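Ethyl acetate hydrolase (Pseudomonas veronii, PDB 5EFZ) hydrolyses ethyl acetate to ethanol and acetate in the bacterial degradation of methyl ketones such as 2-butanone, and in vitro cleaves several other esters, mostly acetates. Local coordinates at residues A[72-75]-A[76-80]; A[86-90]-A[91-95]; A[184-187]-A[188-192]. One frame throughout, in Å; residues are numbered along the deposited sequence.

Interaction 1 of 3, residues A[72-75]-A[76-80]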
loop_
_atom_site.group_PDB
_atom_site.type_symbol
_atom_site.label_atom_id
_atom_site.label_comp_id
_atom_site.label_asym_id
_atom_site.label_seq_id
_atom_site.Cartn_x
_atom_site.Cartn_y
_atom_site.Cartn_z
ATOM N N SER A 72 22.808 13.809 -0.135
ATOM C CA SER A 72 22.864 15.053 0.625
ATOM C C SER A 72 22.205 16.215 -0.145
ATOM O O SER A 72 21.714 17.163 0.470
ATOM C CB SER A 72 24.329 15.400 0.973
ATOM O OG SER A 72 25.193 15.186 -0.143
ATOM N N LYS A 73 22.209 16.144 -1.477
ATOM C CA LYS A 73 21.658 17.215 -2.298
ATOM C C LYS A 73 20.189 17.448 -1.970
ATOM O O LYS A 73 19.745 18.601 -1.853
ATOM C CB LYS A 73 21.783 16.908 -3.791
ATOM C CG LYS A 73 21.615 18.146 -4.654
ATOM C CD LYS A 73 22.655 19.151 -4.176
ATOM C CE LYS A 73 22.653 20.447 -4.947
ATOM N NZ LYS A 73 23.740 21.330 -4.429
ATOM N N ALA A 74 19.446 16.353 -1.825
ATOM C CA ALA A 74 18.027 16.452 -1.479
ATOM C C ALA A 74 17.803 17.124 -0.123
ATOM O O ALA A 74 16.897 17.939 -0.009
ATOM C CB ALA A 74 17.362 15.077 -1.475
ATOM N N MET A 75 18.585 16.765 0.899
ATOM C CA MET A 75 18.380 17.354 2.216
ATOM C C MET A 75 18.653 18.847 2.145
ATOM O O MET A 75 17.964 19.662 2.782
ATOM C CB MET A 75 19.276 16.700 3.277
ATOM C CG MET A 75 19.157 15.172 3.323
ATOM S SD MET A 75 17.402 14.694 3.467
ATOM C CE MET A 75 17.016 15.353 5.087
ATOM N N GLU A 76 19.663 19.203 1.365
ATOM C CA GLU A 76 20.011 20.601 1.200
ATOM C C GLU A 76 18.908 21.403 0.510
ATOM O O GLU A 76 18.508 22.462 0.993
ATOM C CB GLU A 76 21.303 20.729 0.396
ATOM C CG GLU A 76 21.677 22.153 0.131
ATOM C CD GLU A 76 22.789 22.281 -0.877
ATOM O OE1 GLU A 76 23.169 21.260 -1.490
ATOM O OE2 GLU A 76 23.284 23.408 -1.051
ATOM N N GLN A 77 18.448 20.907 -0.635
ATOM C CA GLN A 77 17.457 21.600 -1.430
ATOM C C GLN A 77 16.111 21.774 -0.706
ATOM O O GLN A 77 15.454 22.790 -0.877
ATOM C CB GLN A 77 17.231 20.851 -2.755
ATOM C CG GLN A 77 18.400 21.006 -3.718
ATOM C CD GLN A 77 18.206 20.234 -5.005
ATOM O OE1 GLN A 77 17.545 19.185 -5.029
ATOM N NE2 GLN A 77 18.783 20.741 -6.086
ATOM N N ILE A 78 15.707 20.777 0.067
ATOM C CA ILE A 78 14.348 20.790 0.634
ATOM C C ILE A 78 14.308 21.473 2.005
ATOM O O ILE A 78 13.341 22.175 2.327
ATOM C CB ILE A 78 13.796 19.352 0.728
ATOM C CG1 ILE A 78 13.758 18.723 -0.672
ATOM C CG2 ILE A 78 12.391 19.320 1.376
ATOM C CD1 ILE A 78 13.658 17.217 -0.644
ATOM N N TYR A 79 15.372 21.321 2.789
ATOM C CA TYR A 79 15.308 21.655 4.224
ATOM C C TYR A 79 16.254 22.745 4.731
ATOM O O TYR A 79 15.971 23.386 5.755
ATOM C CB TYR A 79 15.557 20.385 5.045
ATOM C CG TYR A 79 14.496 19.339 4.803
ATOM C CD1 TYR A 79 13.246 19.478 5.342
ATOM C CD2 TYR A 79 14.770 18.198 4.036
ATOM C CE1 TYR A 79 12.236 18.542 5.106
ATOM C CE2 TYR A 79 13.778 17.236 3.806
ATOM C CZ TYR A 79 12.516 17.415 4.342
ATOM O OH TYR A 79 11.520 16.485 4.105
ATOM N N ILE A 80 17.361 22.975 4.040
ATOM C CA ILE A 80 18.387 23.879 4.583
ATOM C C ILE A 80 18.339 25.267 3.962
ATOM O O ILE A 80 18.237 25.399 2.743
ATOM C CB ILE A 80 19.800 23.267 4.393
ATOM C CG1 ILE A 80 19.887 21.937 5.143
ATOM C CG2 ILE A 80 20.893 24.285 4.826
ATOM C CD1 ILE A 80 21.213 21.159 4.888
#

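Interaction 2 of 3, residues A[86-90]-A[91-95]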
loop_
_atom_site.group_PDB
_atom_site.type_symbol
_atom_site.label_atom_id
_atom_site.label_comp_id
_atom_site.label_asym_id
_atom_site.label_seq_id
_atom_site.Cartn_x
_atom_site.Cartn_y
_atom_site.Cartn_z
ATOM N N LEU A 86 16.712 24.707 9.995
ATOM C CA LEU A 86 18.100 24.324 9.713
ATOM C C LEU A 86 18.771 25.474 8.968
ATOM O O LEU A 86 18.930 25.452 7.752
ATOM C CB LEU A 86 18.167 23.044 8.892
ATOM C CG LEU A 86 17.407 21.858 9.507
ATOM C CD1 LEU A 86 17.653 20.599 8.713
ATOM C CD2 LEU A 86 17.791 21.678 10.971
ATOM N N ASP A 87 19.177 26.467 9.734
ATOM C CA ASP A 87 19.685 27.724 9.227
ATOM C C ASP A 87 21.211 27.731 9.314
ATOM O O ASP A 87 21.759 27.755 10.403
ATOM C CB ASP A 87 19.078 28.865 10.062
ATOM C CG ASP A 87 19.433 30.252 9.556
ATOM O OD1 ASP A 87 20.442 30.435 8.843
ATOM O OD2 ASP A 87 18.679 31.192 9.899
ATOM N N PRO A 88 21.898 27.758 8.166
ATOM C CA PRO A 88 23.368 27.695 8.200
ATOM C C PRO A 88 24.046 28.993 8.662
ATOM O O PRO A 88 25.281 29.034 8.850
ATOM C CB PRO A 88 23.722 27.351 6.748
ATOM C CG PRO A 88 22.602 27.926 5.950
ATOM C CD PRO A 88 21.365 27.827 6.792
ATOM N N SER A 89 23.272 30.052 8.891
ATOM C CA SER A 89 23.877 31.240 9.480
ATOM C C SER A 89 23.960 31.098 11.009
ATOM O O SER A 89 24.578 31.925 11.688
ATOM C CB SER A 89 23.099 32.505 9.092
ATOM O OG SER A 89 21.808 32.514 9.674
ATOM N N LYS A 90 23.336 30.056 11.556
ATOM C CA LYS A 90 23.348 29.827 13.006
ATOM C C LYS A 90 23.980 28.480 13.364
ATOM O O LYS A 90 24.604 28.340 14.416
ATOM C CB LYS A 90 21.928 29.885 13.582
ATOM C CG LYS A 90 21.232 31.250 13.473
ATOM C CD LYS A 90 19.742 31.074 13.721
ATOM C CE LYS A 90 18.989 32.405 13.694
ATOM N NZ LYS A 90 17.523 32.102 13.685
ATOM N N TYR A 91 23.782 27.488 12.504
ATOM C CA TYR A 91 24.228 26.106 12.777
ATOM C C TYR A 91 25.226 25.624 11.744
ATOM O O TYR A 91 25.241 26.109 10.609
ATOM C CB TYR A 91 23.016 25.157 12.804
ATOM C CG TYR A 91 22.070 25.537 13.890
ATOM C CD1 TYR A 91 22.313 25.150 15.185
ATOM C CD2 TYR A 91 20.931 26.296 13.618
ATOM C CE1 TYR A 91 21.463 25.513 16.214
ATOM C CE2 TYR A 91 20.067 26.667 14.630
ATOM C CZ TYR A 91 20.340 26.272 15.930
ATOM O OH TYR A 91 19.502 26.627 16.949
ATOM N N CYS A 92 26.101 24.711 12.158
ATOM C CA CYS A 92 26.893 23.944 11.218
ATOM C C CYS A 92 26.146 22.653 10.893
ATOM O O CYS A 92 26.103 21.708 11.702
ATOM C CB CYS A 92 28.277 23.644 11.798
ATOM S SG CYS A 92 29.336 22.721 10.644
ATOM N N ILE A 93 25.574 22.608 9.706
ATOM C CA ILE A 93 24.718 21.502 9.320
ATOM C C ILE A 93 25.501 20.532 8.450
ATOM O O ILE A 93 25.981 20.879 7.361
ATOM C CB ILE A 93 23.462 22.022 8.596
ATOM C CG1 ILE A 93 22.738 23.047 9.497
ATOM C CG2 ILE A 93 22.537 20.876 8.257
ATOM C CD1 ILE A 93 22.036 24.128 8.730
ATOM N N ILE A 94 25.656 19.320 8.959
ATOM C CA ILE A 94 26.581 18.364 8.365
ATOM C C ILE A 94 25.742 17.238 7.822
ATOM O O ILE A 94 25.148 16.509 8.607
ATOM C CB ILE A 94 27.593 17.854 9.405
ATOM C CG1 ILE A 94 28.356 19.057 10.000
ATOM C CG2 ILE A 94 28.533 16.791 8.789
ATOM C CD1 ILE A 94 29.310 18.708 11.137
ATOM N N VAL A 95 25.710 17.101 6.494
ATOM C CA VAL A 95 24.835 16.132 5.854
ATOM C C VAL A 95 25.698 14.964 5.359
ATOM O O VAL A 95 26.596 15.160 4.535
ATOM C CB VAL A 95 24.074 16.746 4.683
ATOM C CG1 VAL A 95 23.020 15.723 4.163
ATOM C CG2 VAL A 95 23.429 18.084 5.133
#

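Interaction 3 of 3, residues A[184-187]-A[188-192]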
loop_
_atom_site.group_PDB
_atom_site.type_symbol
_atom_site.label_atom_id
_atom_site.label_comp_id
_atom_site.label_asym_id
_atom_site.label_seq_id
_atom_site.Cartn_x
_atom_site.Cartn_y
_atom_site.Cartn_z
ATOM N N ASP A 184 6.537 -3.389 7.112
ATOM C CA ASP A 184 7.461 -2.549 6.354
ATOM C C ASP A 184 8.525 -3.426 5.676
ATOM O O ASP A 184 8.958 -3.165 4.540
ATOM C CB ASP A 184 8.106 -1.517 7.279
ATOM C CG ASP A 184 8.811 -0.424 6.523
ATOM O OD1 ASP A 184 8.399 -0.110 5.378
ATOM O OD2 ASP A 184 9.771 0.143 7.083
ATOM N N PHE A 185 8.946 -4.473 6.389
ATOM C CA PHE A 185 9.878 -5.441 5.827
ATOM C C PHE A 185 9.316 -6.095 4.566
ATOM O O PHE A 185 10.019 -6.249 3.562
ATOM C CB PHE A 185 10.206 -6.517 6.862
ATOM C CG PHE A 185 11.289 -7.486 6.424
ATOM C CD1 PHE A 185 10.991 -8.581 5.608
ATOM C CD2 PHE A 185 12.590 -7.341 6.892
ATOM C CE1 PHE A 185 12.004 -9.478 5.212
ATOM C CE2 PHE A 185 13.589 -8.239 6.511
ATOM C CZ PHE A 185 13.301 -9.295 5.668
ATOM N N LEU A 186 8.039 -6.475 4.611
ATOM C CA LEU A 186 7.381 -7.017 3.409
ATOM C C LEU A 186 7.332 -6.020 2.237
ATOM O O LEU A 186 7.582 -6.381 1.067
ATOM C CB LEU A 186 5.962 -7.462 3.758
ATOM C CG LEU A 186 5.116 -7.931 2.557
ATOM C CD1 LEU A 186 5.650 -9.257 1.990
ATOM C CD2 LEU A 186 3.661 -8.087 3.002
ATOM N N PHE A 187 6.963 -4.770 2.529
ATOM C CA PHE A 187 6.978 -3.738 1.507
ATOM C C PHE A 187 8.345 -3.654 0.822
ATOM O O PHE A 187 8.454 -3.640 -0.397
ATOM C CB PHE A 187 6.643 -2.391 2.145
ATOM C CG PHE A 187 6.822 -1.208 1.229
ATOM C CD1 PHE A 187 6.367 -1.239 -0.074
ATOM C CD2 PHE A 187 7.374 -0.014 1.722
ATOM C CE1 PHE A 187 6.507 -0.087 -0.916
ATOM C CE2 PHE A 187 7.534 1.115 0.882
ATOM C CZ PHE A 187 7.097 1.073 -0.419
ATOM N N THR A 188 9.393 -3.591 1.631
ATOM C CA THR A 188 10.729 -3.470 1.062
ATOM C C THR A 188 11.139 -4.756 0.342
ATOM O O THR A 188 11.817 -4.704 -0.670
ATOM C CB THR A 188 11.724 -3.112 2.137
ATOM O OG1 THR A 188 11.230 -1.930 2.819
ATOM C CG2 THR A 188 13.085 -2.788 1.475
ATOM N N GLU A 189 10.705 -5.906 0.842
ATOM C CA GLU A 189 10.945 -7.163 0.113
ATOM C C GLU A 189 10.319 -7.118 -1.281
ATOM O O GLU A 189 10.927 -7.541 -2.279
ATOM C CB GLU A 189 10.404 -8.362 0.881
ATOM C CG GLU A 189 10.521 -9.674 0.089
ATOM C CD GLU A 189 10.319 -10.898 0.961
ATOM O OE1 GLU A 189 9.360 -11.679 0.724
ATOM O OE2 GLU A 189 11.143 -11.089 1.867
ATOM N N ILE A 190 9.097 -6.623 -1.357
ATOM C CA ILE A 190 8.411 -6.534 -2.647
ATOM C C ILE A 190 9.123 -5.544 -3.547
ATOM O O ILE A 190 9.249 -5.770 -4.748
ATOM C CB ILE A 190 6.918 -6.135 -2.440
ATOM C CG1 ILE A 190 6.207 -7.348 -1.779
ATOM C CG2 ILE A 190 6.255 -5.709 -3.800
ATOM C CD1 ILE A 190 4.766 -7.041 -1.244
ATOM N N LEU A 191 9.598 -4.441 -2.964
ATOM C CA LEU A 191 10.403 -3.457 -3.732
ATOM C C LEU A 191 11.681 -4.065 -4.277
ATOM O O LEU A 191 12.113 -3.749 -5.398
ATOM C CB LEU A 191 10.772 -2.262 -2.874
ATOM C CG LEU A 191 9.711 -1.214 -2.563
ATOM C CD1 LEU A 191 10.322 -0.218 -1.538
ATOM C CD2 LEU A 191 9.254 -0.490 -3.856
ATOM N N ILE A 192 12.338 -4.860 -3.441
ATOM C CA ILE A 192 13.568 -5.550 -3.863
ATOM C C ILE A 192 13.267 -6.511 -5.014
ATOM O O ILE A 192 13.999 -6.560 -6.021
ATOM C CB ILE A 192 14.205 -6.323 -2.691
ATOM C CG1 ILE A 192 14.828 -5.318 -1.683
ATOM C CG2 ILE A 192 15.268 -7.331 -3.191
ATOM C CD1 ILE A 192 15.187 -5.941 -0.284
HETATM O O HOH W 1 11.616 -2.195 5.498
#

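Interaction 1 of 3, residues A[72-75]-A[76-80]
Lys-73 with Glu-76 and Met-75 with Tyr-79 are paired along helix 72-79, which joins strands 61-65 and 92-96 as the helix of a beta-alpha-beta unit in the alpha/beta hydrolase fold. The helix illustrates how two turns can carry a polar and an apolar flank at once. On the polar flank NZ of Lys-73 forms a salt bridge with OE1 of Glu-76, 3.0 Å long, reaching that oxygen from above the carboxylate plane. Glu-76 holds an extended chain with CG anti to its own N (chi1 177°), whereas the lysine bends at chi2 (56°), and this bend swings its far end along the helix to the carboxylate. The ammonium group has a second partner in Gly-23 O, so it also ties the helix to an earlier part of the chain. Gln-77 lies across the aliphatic part of the same lysine, its CD 4.0 Å from Lys-73 CG. The buried flank is thioether and ring, and Trp-67 packs against both residues. In the backbone Tyr-79 N donates to Met-75 O at 3.1 Å. The bend of Met-75 at chi2 sets SD 5.5 Å from the centroid of the Tyr-79 ring in an oblique Met-aromatic contact, and the bend at chi3 turns the methyl carbon CE to the ring, 3.8 Å from CD2 of Tyr-79.

Interaction 2 of 3, residues A[86-90]-A[91-95]
The Tyr-91 ring has the carbonyl oxygen of Lys-90 over one face and that of Asp-87 at its edge, near the ring plane. CD2, on the Asp-87 flank of the ring, also meets CB of Lys-90 at 3.7 Å; the ring lies against both the backbone and the side chain of the residue before it. The Tyr-91 side chain also touches Ile-62 of strand 61-65. The second flat group, the carboxylate of Asp-87, is gripped by Ser-89. Both OG, at 2.6 Å from OD1, and the backbone N, at 2.9 Å from the same OD1, approach from one face of the carboxylate plane, and the N-H bond closes an Asx turn. This is a compact example of a chain reversing direction just before a strand: Asp-87 O then accepts from Lys-90 N and, at 2.9 Å, from Tyr-91 N, the latter lying nearly along the C=O axis. Beyond the turn, strand 92-96 enters the mixed central sheet of the alpha/beta hydrolase fold between strands 45-51 and 61-65. Ile-93 turns back from it; with CG1 anti to the carbonyl carbon (chi1 -56°), CD1 comes 4.0 Å from Leu-86 CB and 4.1 Å from Pro-88 CB. An alanine in place of Tyr-91 would keep the backbone bond to Asp-87 O but is likely to leave a gap beside Lys-90 CB and Ile-62 without that neighbour. With two donors on Asp-87 O and two on Asp-87 OD1, Asp-87 probably does much to hold the turn, through its backbone and its side chain together, while Ile-93 meets Leu-86 and Pro-88 by van der Waals packing of its CD1.

Interaction 3 of 3, residues A[184-187]-A[188-192]
Four residues apart, Phe-187 and Leu-191 are brought together by first torsions of different kinds: the phenylalanine sets CG anti to its N (chi1 172°), whereas the leucine has CG anti to the carbonyl carbon (chi1 -76°), and the two side chains converge on one flank of the helix. Leu-191 CD1 thereby comes to lie over a ring face, 3.9 Å from the centroid of Phe-187 and only 20° off the normal, a CH-pi contact offset toward the rim near CZ. At the ring's edge, in its plane, stands OD1 of Asp-184. One residue back in each partner the side chains that meet are aliphatic, with Leu-186 CG 3.9 Å from Ile-190 CD1. All this belongs to helix 182-196, part of the largely helical region between strands 170-174 and 296-300, where alpha/beta hydrolases commonly carry their cap. Phe-187 meets Trp-223 edge-to-face, and its side chain is about 7 Å from that of His-334, inferred to be catalytic. Leu-186, Phe-187 and Ile-190 pack on the second subunit, whose Lys-221 forms a salt bridge with Glu-189 OE1. The other carboxylate oxygen, Glu-189 OE2, approaches Phe-185 CE1 obliquely at 3.8 Å. Asp-184 OD2 accepts from Asn-180 and Trp-273. A water holds Thr-188 OG1 at 2.7 Å and reaches Asp-184 O by a weak bond of 3.0 Å.

Overall arrangement
Interactions 1 and 2 lie in series in one beta-alpha-beta unit and touch directly: Ile-80 packs on Ile-93 and Val-95, and Ser-72 on Val-95. Interaction 3 stands apart, on the opposite side of the chain's centre, its centre 26 Å from that of interaction 1 and 34 Å from that of interaction 2. Interaction 3 is the most buried, whereas the other two mix buried and exposed residues. Chemistry follows place: helix 72-79 pairs a salt bridge with a sulfur-aromatic contact, 86-95 relies on a polar turn leading into a sheet strand, and 184-192 combines aromatic and aliphatic packing near the residues inferred to be catalytic with a charge answered across the dimer.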